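Local coordinates for protein probable fatty acyl-CoA transferase Rv3272 (Mycobacterium tuberculosis, PDB 5YX6) that probably transfers CoA in fatty acid metabolism as a homodimeric family III CoA transferase, binding fatty acyl-CoAs of varying chain length and palmitoyl-CoA most tightly, at residues L190-R193 and G197-D200. Sequence-based numbering, arbitrary orientation.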
# COMPACT_ATOMS: atom_id res chain seq x y z
N LEU A 190 6.51 -4.24 18.82
CA LEU A 190 6.51 -3.44 20.04
C LEU A 190 5.41 -3.90 21.01
O LEU A 190 5.59 -3.88 22.22
CB LEU A 190 6.32 -1.96 19.71
CG LEU A 190 7.55 -1.29 19.09
CD1 LEU A 190 7.17 0.10 18.58
CD2 LEU A 190 8.72 -1.22 20.07
N LEU A 191 4.28 -4.30 20.45
CA LEU A 191 3.15 -4.79 21.24
C LEU A 191 3.47 -6.17 21.80
O LEU A 191 3.18 -6.46 22.95
CB LEU A 191 1.90 -4.84 20.39
CG LEU A 191 0.49 -4.80 20.97
CD1 LEU A 191 0.32 -3.81 22.12
CD2 LEU A 191 -0.45 -4.45 19.82
N HIS A 192 4.09 -6.99 20.96
CA HIS A 192 4.49 -8.34 21.36
C HIS A 192 5.39 -8.24 22.57
O HIS A 192 5.23 -8.96 23.55
CB HIS A 192 5.21 -9.05 20.20
CG HIS A 192 5.27 -10.54 20.31
ND1 HIS A 192 4.32 -11.28 20.97
CD2 HIS A 192 6.17 -11.43 19.83
CE1 HIS A 192 4.63 -12.56 20.89
NE2 HIS A 192 5.75 -12.68 20.20
N ARG A 193 6.36 -7.33 22.50
CA ARG A 193 7.29 -7.13 23.59
C ARG A 193 6.57 -6.61 24.83
O ARG A 193 6.75 -7.13 25.93
CB ARG A 193 8.40 -6.16 23.17
CG ARG A 193 9.58 -6.15 24.12
CD ARG A 193 10.61 -5.13 23.71
NE ARG A 193 10.07 -3.78 23.79
CZ ARG A 193 10.81 -2.68 23.73
NH1 ARG A 193 12.13 -2.77 23.55
NH2 ARG A 193 10.24 -1.49 23.82
N GLY A 197 6.64 -10.05 26.50
CA GLY A 197 8.05 -10.09 26.87
C GLY A 197 8.95 -10.69 25.80
O GLY A 197 10.11 -11.06 26.07
N VAL A 198 8.43 -10.78 24.58
CA VAL A 198 9.19 -11.31 23.45
C VAL A 198 9.70 -10.18 22.53
O VAL A 198 8.91 -9.38 22.02
CB VAL A 198 8.33 -12.29 22.62
CG1 VAL A 198 9.15 -12.86 21.48
CG2 VAL A 198 7.83 -13.42 23.50
N ALA A 199 11.01 -10.14 22.30
CA ALA A 199 11.63 -9.17 21.40
C ALA A 199 12.00 -9.85 20.08
O ALA A 199 12.91 -10.66 20.03
CB ALA A 199 12.86 -8.53 22.05
N ASP A 200 11.30 -9.49 19.01
CA ASP A 200 11.30 -10.28 17.78
C ASP A 200 12.23 -9.79 16.68
O ASP A 200 12.77 -8.68 16.74
CB ASP A 200 9.87 -10.33 17.21
CG ASP A 200 9.51 -11.70 16.64
OD1 ASP A 200 10.43 -12.49 16.34
OD2 ASP A 200 8.31 -11.96 16.48
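With chi1 at -161°, His-192 swings its CG anti to the backbone N and turns one face of the imidazole to Val-198 CB, while Val-198's own chi1 of -178° places CG1 beside the same ring. The two residues meet across the C-terminal end of helix 173-196, where the chain reverses into strand 201-205, the outermost strand, within this chain, of the six-stranded parallel sheet in the large Rossmann-fold domain. Evidence for a CH-pi contact is that Val-198 CB lies 3.8 Å from the His-192 ring centroid and 26° off the normal, displaced toward the rim. Val-198 CG1 lies 3.6 Å from His-192 NE2. The ring is further fixed by Asn-196, whose ND2 is hydrogen-bonded to His-192 ND1, and by Phe-372 of the second subunit, which packs edge-to-face with it, so the turn also contributes to the dimer interface. Asp-200 OD2, 4.0 Å from His-192 CD2, is hydrogen-bonded to Ser-371 of that subunit.

The helix end itself is marked by Gly-197, with positive phi, whose N donates a hydrogen bond to Arg-193 O at 3.0 Å, the last turn's i+4 bond. Arg-193 directs its guanidinium away from the turn, to Asp-97 and to the carbonyl of Asn-124; a benzamidine, probably from the crystallisation liquor, sits by Gly-197. The aliphatic base of Arg-193 stays against the returning backbone, its CB 3.5 Å from Val-198 O.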